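Local coordinates for flagellar brake protein YcgR (Klebsiella pneumoniae, PDB 5KEC), which binds cyclic di-GMP through a PilZ-type domain and, as the activator MrkH, probably switches on transcription of type 3 fimbriae genes in biofilm formation, at residues Ser61-Arg66 with Gln208-His213; Phe137-Ile142 with Leu170-Tyr175; Thr191-Asn194 with Glu198-Ser201. All coordinates share one frame; numbering follows the deposited sequence.

Overall arrangement
The chain holds two antiparallel sheets, and interaction 1 bridges them. It sets the residues leading into strand 64-71, in the first sheet, against the end of strand 199-210, in the second. Interactions 2 and 3 lie within the second sheet, inside the loop that interaction 1 closes; interaction 2 comes first. Their centres are about 24 Å apart, on neighbouring strands 164-171 and 177-193. The centres of interactions 1 and 2 are about 20 Å apart, and Phe209 packs on Leu170 and Ile142 between them. Interaction 3 shares strand 199-210 with interaction 1, about 35 Å away between centres. The second domain has a buried core and a projecting hairpin, and touches the first lightly at the surface.

Interaction 1 of 3, residues Ser61-Arg66 with Gln208-His213; sequences SGHKIR and QFKFRH
His63 and Gln208 both send CG anti to the backbone N (chi1 -178° and -169°), and with the Gln208 chain extended beyond CG this brings the imidazole and the amide together head-on from the two segments. Lys210 bends early and then runs straight, and its amine also arrives beside His63.

The ring and amide planes are only 19° apart. Gln208 OE1 lies 3.7 Å from His63 NE2. Lys210 NZ is 3.7 Å from His63 CE1. Both polar groups sit at a slant to the ring. At these distances neither approach is a hydrogen bond, and both are loose van der Waals contacts. The one hydrogen bond among the three side chains is weak, from Lys210 NZ to Gln208 OE1 at 3.3 Å, and ties the two residues of 208-213 together.

The contact is small, 88 Å², and lies at the surface between the two domains. Gln208 is near Gly146 and Cys207, which bind cyclic di-GMP in another structure of this protein. On one side Ile65 bonds through its backbone to Ala80 of strand 74-87. On the other, Gln208 and Lys210 pair with Val183 and Asp181 of strand 177-193, and Phe211 packs on helix 214-234.

Interaction 2 of 3, residues Phe137-Ile142 with Leu170-Tyr175; sequences FDIKDI and LMLAEY
Ile139 meets Leu170 and Leu172 in a buried, wholly apolar contact inside the PilZ-type domain. It joins strand 134-142 to the last part of strand 164-171 and to Leu172, the residue that follows Met171. The two strands belong to one curled antiparallel sheet but are not neighbours in it. Strand 124-128 pairs with both. The contact is therefore made by side chains and not by backbone pairing, and the nearest CA atoms, those of Ile139 and Leu170, are 8.3 Å apart.

One methyl carries it. Ile139 CD1 lies 4.0 Å from Leu170 CD2 and 4.1 Å from Leu172 CD2. The isoleucine chain crosses each leucine at about a right angle. Its CG1 is anti to the carbonyl carbon (chi1 -62°) and the chain stays extended to CD1, which places this methyl at the front. Leu170 and Leu172 each offer one branch of their fork. Leu172 starts off to one side, but its end turns in toward the isoleucine.

Other apolar groups complete the layer. Phe123 touches both Ile139 and Leu172, and Leu149 of strand 146-151 touches Ile139. Helix 214-234 covers the contact through Ile223, which meets Leu172, while Leu224 and Leu227 meet Ile142. After Leu172 the chain turns tightly, with Tyr175 N bonded to Leu172 O at 2.9 Å.

Asp141, on the same strand as Ile139, binds cyclic di-GMP in another structure of this protein. Here its OD1 forms a salt bridge with Arg116. The strand thus gives an isoleucine to the core and an acid to the ligand site. Methyl-to-methyl packing has little directionality, so dispersion and the exclusion of water probably account for most of its hold.

Interaction 3 of 3, residues Thr191-Asn194 with Glu198-Ser201; sequences TLDN and ESES
Backbone bonds between Leu192 and Glu200 join the two strands. Leu192 N donates to Glu200 O at 2.8 Å, with an angle of 162° at the hydrogen. The return bond, Glu200 N to Leu192 O, is longer at 3.3 Å but about as straight. Both donors lie in the plane of the carbonyl they reach. Each of these oxygens also receives a CA-H...O contact. Thr191 CA lies 3.2 Å from Glu200 O, and Ser199 CA lies 3.5 Å from Leu192 O.

This is the ordinary ladder of an antiparallel beta hairpin, made by strands 177-193 and 199-210. Leu192 and Glu200 are the hydrogen-bonded pair of this part of it. Thr191 with Ser201 and Asp193 with Ser199 are non-hydrogen-bonded pairs. The axes of the short strands come within 4.6 Å, with 165° between their N-to-C directions, close to antiparallel. Residues 195-197 of the connecting turn are not modelled, which is consistent with a mobile tip.

Hydroxyl contacts mark the face that carries Thr191, Asp193, Ser199 and Ser201. Thr191 OG1 and Ser201 OG share a hydrogen bond of 2.8 Å, and either could be the donor. Both oxygens sit beside their own backbone N, and the hydroxyls meet across the pair. The Thr191 methyl CG2 reaches diagonally across to Ser199 OG, a tight 3.1 Å. Asp193 OD2 comes to 3.6 Å from Ser199 OG, too long to count as a hydrogen bond.

A salt bridge leaves from the other face, where Glu200 lies beside Leu192. There the end of Glu200 leads away from strand 191-193, and its OE1 pairs with Lys152.

Interaction 1 of 3, residues Ser61-Arg66 with Gln208-His213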
loop_
_atom_site.group_PDB
_atom_site.type_symbol
_atom_site.label_atom_id
_atom_site.label_comp_id
_atom_site.label_asym_id
_atom_site.label_seq_id
_atom_site.Cartn_x
_atom_site.Cartn_y
_atom_site.Cartn_z
ATOM N N SER B 61 -3.512 12.610 -1.807
ATOM C CA SER B 61 -2.392 13.411 -2.282
ATOM C C SER B 61 -1.274 13.461 -1.244
ATOM O O SER B 61 -1.399 12.899 -0.155
ATOM C CB SER B 61 -2.860 14.828 -2.624
ATOM O OG SER B 61 -1.814 15.593 -3.200
ATOM N N GLY B 62 -0.178 14.131 -1.591
ATOM C CA GLY B 62 0.952 14.279 -0.690
ATOM C C GLY B 62 1.484 12.946 -0.204
ATOM O O GLY B 62 2.042 12.844 0.890
ATOM N N HIS B 63 1.310 11.918 -1.027
ATOM C CA HIS B 63 1.725 10.570 -0.674
ATOM C C HIS B 63 2.075 9.792 -1.938
ATOM O O HIS B 63 1.423 9.948 -2.969
ATOM C CB HIS B 63 0.603 9.868 0.098
ATOM C CG HIS B 63 0.951 8.486 0.555
ATOM N ND1 HIS B 63 2.037 8.219 1.360
ATOM C CD2 HIS B 63 0.350 7.294 0.325
ATOM C CE1 HIS B 63 2.093 6.920 1.603
ATOM N NE2 HIS B 63 1.081 6.337 0.986
ATOM N N LYS B 64 3.117 8.972 -1.862
ATOM C CA LYS B 64 3.502 8.126 -2.987
ATOM C C LYS B 64 2.436 7.064 -3.262
ATOM O O LYS B 64 2.012 6.347 -2.354
ATOM C CB LYS B 64 4.855 7.456 -2.720
ATOM C CG LYS B 64 6.060 8.359 -2.933
ATOM C CD LYS B 64 6.254 8.691 -4.403
ATOM C CE LYS B 64 7.595 9.362 -4.650
ATOM N NZ LYS B 64 8.746 8.480 -4.297
ATOM N N ILE B 65 2.006 6.972 -4.515
ATOM C CA ILE B 65 0.988 6.006 -4.910
ATOM C C ILE B 65 1.613 4.833 -5.667
ATOM O O ILE B 65 2.514 5.021 -6.483
ATOM C CB ILE B 65 -0.099 6.674 -5.783
ATOM C CG1 ILE B 65 -0.618 7.948 -5.111
ATOM C CG2 ILE B 65 -1.243 5.716 -6.054
ATOM C CD1 ILE B 65 -1.195 7.716 -3.729
ATOM N N ARG B 66 1.136 3.625 -5.391
ATOM C CA ARG B 66 1.624 2.433 -6.081
ATOM C C ARG B 66 0.961 2.246 -7.449
ATOM O O ARG B 66 -0.265 2.310 -7.574
ATOM C CB ARG B 66 1.410 1.186 -5.218
ATOM C CG ARG B 66 2.648 0.741 -4.454
ATOM C CD ARG B 66 3.575 -0.090 -5.334
ATOM N NE ARG B 66 3.456 -1.517 -5.048
ATOM C CZ ARG B 66 4.044 -2.115 -4.018
ATOM N NH1 ARG B 66 4.786 -1.405 -3.180
ATOM N NH2 ARG B 66 3.889 -3.419 -3.823
ATOM N N GLN B 208 -2.192 1.574 8.095
ATOM C CA GLN B 208 -1.012 1.737 7.275
ATOM C C GLN B 208 0.135 2.079 8.215
ATOM O O GLN B 208 -0.010 2.929 9.090
ATOM C CB GLN B 208 -1.236 2.858 6.264
ATOM C CG GLN B 208 -0.180 2.956 5.185
ATOM C CD GLN B 208 -0.414 4.137 4.266
ATOM O OE1 GLN B 208 0.179 5.202 4.443
ATOM N NE2 GLN B 208 -1.288 3.955 3.279
ATOM N N PHE B 209 1.260 1.390 8.051
ATOM C CA PHE B 209 2.454 1.672 8.843
ATOM C C PHE B 209 3.060 3.016 8.461
ATOM O O PHE B 209 3.243 3.306 7.279
ATOM C CB PHE B 209 3.510 0.584 8.622
ATOM C CG PHE B 209 3.160 -0.743 9.220
ATOM C CD1 PHE B 209 3.508 -1.918 8.573
ATOM C CD2 PHE B 209 2.503 -0.822 10.436
ATOM C CE1 PHE B 209 3.199 -3.146 9.124
ATOM C CE2 PHE B 209 2.189 -2.047 10.992
ATOM C CZ PHE B 209 2.537 -3.210 10.337
ATOM N N LYS B 210 3.370 3.836 9.463
ATOM C CA LYS B 210 4.249 4.985 9.259
ATOM C C LYS B 210 5.553 4.719 10.005
ATOM O O LYS B 210 5.697 5.096 11.170
ATOM C CB LYS B 210 3.609 6.287 9.758
ATOM C CG LYS B 210 2.457 6.801 8.912
ATOM C CD LYS B 210 2.890 7.106 7.481
ATOM C CE LYS B 210 1.694 7.481 6.607
ATOM N NZ LYS B 210 2.079 7.789 5.199
ATOM N N PHE B 211 6.494 4.057 9.337
ATOM C CA PHE B 211 7.738 3.648 9.985
ATOM C C PHE B 211 8.604 4.826 10.428
ATOM O O PHE B 211 8.612 5.882 9.794
ATOM C CB PHE B 211 8.550 2.730 9.073
ATOM C CG PHE B 211 7.940 1.372 8.881
ATOM C CD1 PHE B 211 8.096 0.387 9.843
ATOM C CD2 PHE B 211 7.216 1.079 7.734
ATOM C CE1 PHE B 211 7.540 -0.868 9.668
ATOM C CE2 PHE B 211 6.655 -0.170 7.550
ATOM C CZ PHE B 211 6.815 -1.147 8.519
ATOM N N ARG B 212 9.340 4.626 11.518
ATOM C CA ARG B 212 10.230 5.653 12.041
ATOM C C ARG B 212 11.640 5.500 11.484
ATOM O O ARG B 212 12.378 6.475 11.379
ATOM C CB ARG B 212 10.249 5.622 13.571
ATOM C CG ARG B 212 8.907 5.926 14.199
ATOM C CD ARG B 212 9.013 6.024 15.706
ATOM N NE ARG B 212 7.780 6.538 16.293
ATOM C CZ ARG B 212 7.612 6.781 17.588
ATOM N NH1 ARG B 212 8.603 6.559 18.442
ATOM N NH2 ARG B 212 6.451 7.248 18.024
ATOM N N HIS B 213 12.012 4.273 11.133
ATOM C CA HIS B 213 13.304 4.020 10.508
ATOM C C HIS B 213 13.171 2.939 9.453
ATOM O O HIS B 213 12.192 2.192 9.435
ATOM C CB HIS B 213 14.336 3.549 11.537
ATOM C CG HIS B 213 14.236 4.234 12.863
ATOM N ND1 HIS B 213 13.250 3.938 13.781
ATOM C CD2 HIS B 213 15.007 5.189 13.432
ATOM C CE1 HIS B 213 13.414 4.687 14.856
ATOM N NE2 HIS B 213 14.474 5.455 14.670
#

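Interaction 2 of 3, residues Phe137-Ile142 with Leu170-Tyr175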
loop_
_atom_site.group_PDB
_atom_site.type_symbol
_atom_site.label_atom_id
_atom_site.label_comp_id
_atom_site.label_asym_id
_atom_site.label_seq_id
_atom_site.Cartn_x
_atom_site.Cartn_y
_atom_site.Cartn_z
ATOM N N PHE B 137 -4.746 -4.394 20.711
ATOM C CA PHE B 137 -5.305 -5.030 19.526
ATOM C C PHE B 137 -4.583 -6.333 19.215
ATOM O O PHE B 137 -3.374 -6.436 19.415
ATOM C CB PHE B 137 -5.182 -4.112 18.309
ATOM C CG PHE B 137 -5.983 -2.837 18.405
ATOM C CD1 PHE B 137 -7.343 -2.838 18.158
ATOM C CD2 PHE B 137 -5.360 -1.632 18.693
ATOM C CE1 PHE B 137 -8.074 -1.665 18.229
ATOM C CE2 PHE B 137 -6.084 -0.457 18.759
ATOM C CZ PHE B 137 -7.443 -0.474 18.530
ATOM N N ASP B 138 -5.326 -7.326 18.729
ATOM C CA ASP B 138 -4.711 -8.483 18.100
ATOM C C ASP B 138 -4.252 -8.074 16.713
ATOM O O ASP B 138 -5.013 -7.472 15.953
ATOM C CB ASP B 138 -5.708 -9.636 17.976
ATOM C CG ASP B 138 -5.888 -10.400 19.271
ATOM O OD1 ASP B 138 -5.689 -9.806 20.355
ATOM O OD2 ASP B 138 -6.233 -11.599 19.205
ATOM N N ILE B 139 -3.011 -8.393 16.375
ATOM C CA ILE B 139 -2.538 -8.191 15.009
ATOM C C ILE B 139 -2.911 -9.433 14.202
ATOM O O ILE B 139 -2.269 -10.478 14.326
ATOM C CB ILE B 139 -1.022 -7.957 14.969
ATOM C CG1 ILE B 139 -0.673 -6.693 15.751
ATOM C CG2 ILE B 139 -0.521 -7.852 13.520
ATOM C CD1 ILE B 139 0.797 -6.351 15.727
ATOM N N LYS B 140 -3.963 -9.326 13.393
ATOM C CA LYS B 140 -4.525 -10.503 12.732
ATOM C C LYS B 140 -3.768 -10.854 11.462
ATOM O O LYS B 140 -3.498 -12.025 11.189
ATOM C CB LYS B 140 -6.012 -10.300 12.422
ATOM C CG LYS B 140 -6.880 -10.119 13.648
ATOM C CD LYS B 140 -6.701 -11.264 14.631
ATOM C CE LYS B 140 -7.270 -12.570 14.091
ATOM N NZ LYS B 140 -7.134 -13.676 15.084
ATOM N N ASP B 141 -3.445 -9.843 10.670
ATOM C CA ASP B 141 -2.608 -10.062 9.501
ATOM C C ASP B 141 -1.655 -8.897 9.319
ATOM O O ASP B 141 -1.770 -7.874 9.995
ATOM C CB ASP B 141 -3.444 -10.306 8.241
ATOM C CG ASP B 141 -4.350 -9.147 7.907
ATOM O OD1 ASP B 141 -3.951 -7.990 8.158
ATOM O OD2 ASP B 141 -5.460 -9.396 7.388
ATOM N N ILE B 142 -0.710 -9.055 8.407
ATOM C CA ILE B 142 0.363 -8.086 8.287
ATOM C C ILE B 142 1.022 -8.158 6.912
ATOM O O ILE B 142 1.191 -9.239 6.342
ATOM C CB ILE B 142 1.413 -8.307 9.408
ATOM C CG1 ILE B 142 2.421 -7.164 9.460
ATOM C CG2 ILE B 142 2.112 -9.650 9.240
ATOM C CD1 ILE B 142 3.414 -7.302 10.591
ATOM N N LEU B 170 4.114 -2.453 18.356
ATOM C CA LEU B 170 3.891 -3.803 17.856
ATOM C C LEU B 170 4.612 -4.812 18.739
ATOM O O LEU B 170 5.837 -4.860 18.766
ATOM C CB LEU B 170 4.386 -3.914 16.415
ATOM C CG LEU B 170 3.908 -2.795 15.492
ATOM C CD1 LEU B 170 4.486 -2.973 14.104
ATOM C CD2 LEU B 170 2.376 -2.732 15.456
ATOM N N MET B 171 3.849 -5.592 19.493
ATOM C CA MET B 171 4.410 -6.678 20.283
ATOM C C MET B 171 4.502 -7.917 19.396
ATOM O O MET B 171 3.489 -8.553 19.095
ATOM C CB MET B 171 3.518 -6.961 21.486
ATOM C CG MET B 171 3.321 -5.751 22.401
ATOM S SD MET B 171 1.969 -5.964 23.582
ATOM C CE MET B 171 2.510 -7.396 24.510
ATOM N N LEU B 172 5.713 -8.264 18.971
ATOM C CA LEU B 172 5.871 -9.326 17.980
ATOM C C LEU B 172 6.586 -10.558 18.528
ATOM O O LEU B 172 7.409 -11.167 17.847
ATOM C CB LEU B 172 6.581 -8.789 16.734
ATOM C CG LEU B 172 5.916 -7.551 16.112
ATOM C CD1 LEU B 172 6.840 -6.843 15.119
ATOM C CD2 LEU B 172 4.587 -7.927 15.455
ATOM N N ALA B 173 6.254 -10.925 19.759
ATOM C CA ALA B 173 6.780 -12.145 20.364
ATOM C C ALA B 173 8.289 -12.260 20.169
ATOM O O ALA B 173 9.053 -11.385 20.602
ATOM C CB ALA B 173 6.069 -13.375 19.791
ATOM N N GLU B 174 8.715 -13.332 19.505
ATOM C CA GLU B 174 10.141 -13.634 19.369
ATOM C C GLU B 174 10.926 -12.530 18.666
ATOM O O GLU B 174 12.149 -12.469 18.779
ATOM C CB GLU B 174 10.351 -14.957 18.619
ATOM C CG GLU B 174 9.223 -15.963 18.765
ATOM C CD GLU B 174 8.393 -16.092 17.499
ATOM O OE1 GLU B 174 8.792 -16.861 16.595
ATOM O OE2 GLU B 174 7.341 -15.425 17.409
ATOM N N TYR B 175 10.230 -11.668 17.929
ATOM C CA TYR B 175 10.903 -10.647 17.130
ATOM C C TYR B 175 11.103 -9.344 17.881
ATOM O O TYR B 175 11.701 -8.410 17.352
ATOM C CB TYR B 175 10.147 -10.395 15.827
ATOM C CG TYR B 175 10.032 -11.629 14.962
ATOM C CD1 TYR B 175 11.003 -11.926 14.017
ATOM C CD2 TYR B 175 8.952 -12.502 15.096
ATOM C CE1 TYR B 175 10.905 -13.055 13.221
ATOM C CE2 TYR B 175 8.847 -13.640 14.306
ATOM C CZ TYR B 175 9.827 -13.907 13.369
ATOM O OH TYR B 175 9.734 -15.026 12.576
#

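Interaction 3 of 3, residues Thr191-Asn194 with Glu198-Ser201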
loop_
_atom_site.group_PDB
_atom_site.type_symbol
_atom_site.label_atom_id
_atom_site.label_comp_id
_atom_site.label_asym_id
_atom_site.label_seq_id
_atom_site.Cartn_x
_atom_site.Cartn_y
_atom_site.Cartn_z
ATOM N N THR B 191 -19.086 -10.378 12.174
ATOM C CA THR B 191 -19.906 -11.116 13.123
ATOM C C THR B 191 -19.948 -12.600 12.769
ATOM O O THR B 191 -20.240 -12.968 11.630
ATOM C CB THR B 191 -21.339 -10.543 13.197
ATOM O OG1 THR B 191 -21.287 -9.175 13.622
ATOM C CG2 THR B 191 -22.186 -11.333 14.180
ATOM N N LEU B 192 -19.632 -13.446 13.745
ATOM C CA LEU B 192 -19.676 -14.885 13.549
ATOM C C LEU B 192 -20.977 -15.442 14.110
ATOM O O LEU B 192 -21.314 -15.205 15.268
ATOM C CB LEU B 192 -18.478 -15.567 14.219
ATOM C CG LEU B 192 -17.088 -15.214 13.681
ATOM C CD1 LEU B 192 -16.018 -16.061 14.357
ATOM C CD2 LEU B 192 -17.029 -15.392 12.173
ATOM N N ASP B 193 -21.713 -16.173 13.280
ATOM C CA ASP B 193 -22.984 -16.752 13.701
ATOM C C ASP B 193 -22.897 -18.269 13.751
ATOM O O ASP B 193 -22.463 -18.904 12.792
ATOM C CB ASP B 193 -24.106 -16.341 12.747
ATOM C CG ASP B 193 -24.307 -14.845 12.697
ATOM O OD1 ASP B 193 -24.302 -14.295 11.579
ATOM O OD2 ASP B 193 -24.478 -14.221 13.767
ATOM N N ASN B 194 -23.318 -18.843 14.874
ATOM C CA ASN B 194 -23.325 -20.292 15.032
ATOM C C ASN B 194 -24.252 -20.745 16.157
ATOM O O ASN B 194 -25.445 -20.436 16.152
ATOM C CB ASN B 194 -21.903 -20.817 15.254
ATOM C CG ASN B 194 -21.178 -20.090 16.369
ATOM O OD1 ASN B 194 -20.576 -19.037 16.153
ATOM N ND2 ASN B 194 -21.226 -20.654 17.570
ATOM N N GLU B 198 -26.051 -17.892 19.509
ATOM C CA GLU B 198 -24.985 -17.033 20.017
ATOM C C GLU B 198 -24.238 -16.325 18.882
ATOM O O GLU B 198 -24.051 -16.888 17.801
ATOM C CB GLU B 198 -24.015 -17.842 20.884
ATOM C CG GLU B 198 -24.637 -18.385 22.166
ATOM C CD GLU B 198 -23.655 -19.183 23.004
ATOM O OE1 GLU B 198 -22.676 -19.720 22.486
ATOM O OE2 GLU B 198 -23.910 -19.262 24.306
ATOM N N SER B 199 -23.816 -15.090 19.137
ATOM C CA SER B 199 -23.163 -14.272 18.118
ATOM C C SER B 199 -22.025 -13.408 18.673
ATOM O O SER B 199 -22.180 -12.739 19.692
ATOM C CB SER B 199 -24.196 -13.390 17.419
ATOM O OG SER B 199 -23.576 -12.310 16.741
ATOM N N GLU B 200 -20.887 -13.424 17.983
ATOM C CA GLU B 200 -19.722 -12.635 18.382
ATOM C C GLU B 200 -19.338 -11.636 17.299
ATOM O O GLU B 200 -19.200 -11.998 16.132
ATOM C CB GLU B 200 -18.526 -13.549 18.667
ATOM C CG GLU B 200 -18.621 -14.337 19.963
ATOM C CD GLU B 200 -18.286 -13.499 21.181
ATOM O OE1 GLU B 200 -17.112 -13.513 21.606
ATOM O OE2 GLU B 200 -19.195 -12.826 21.715
ATOM N N SER B 201 -19.159 -10.380 17.689
ATOM C CA SER B 201 -18.719 -9.357 16.750
ATOM C C SER B 201 -17.294 -8.886 17.048
ATOM O O SER B 201 -16.952 -8.565 18.186
ATOM C CB SER B 201 -19.682 -8.167 16.742
ATOM O OG SER B 201 -20.977 -8.567 16.334
#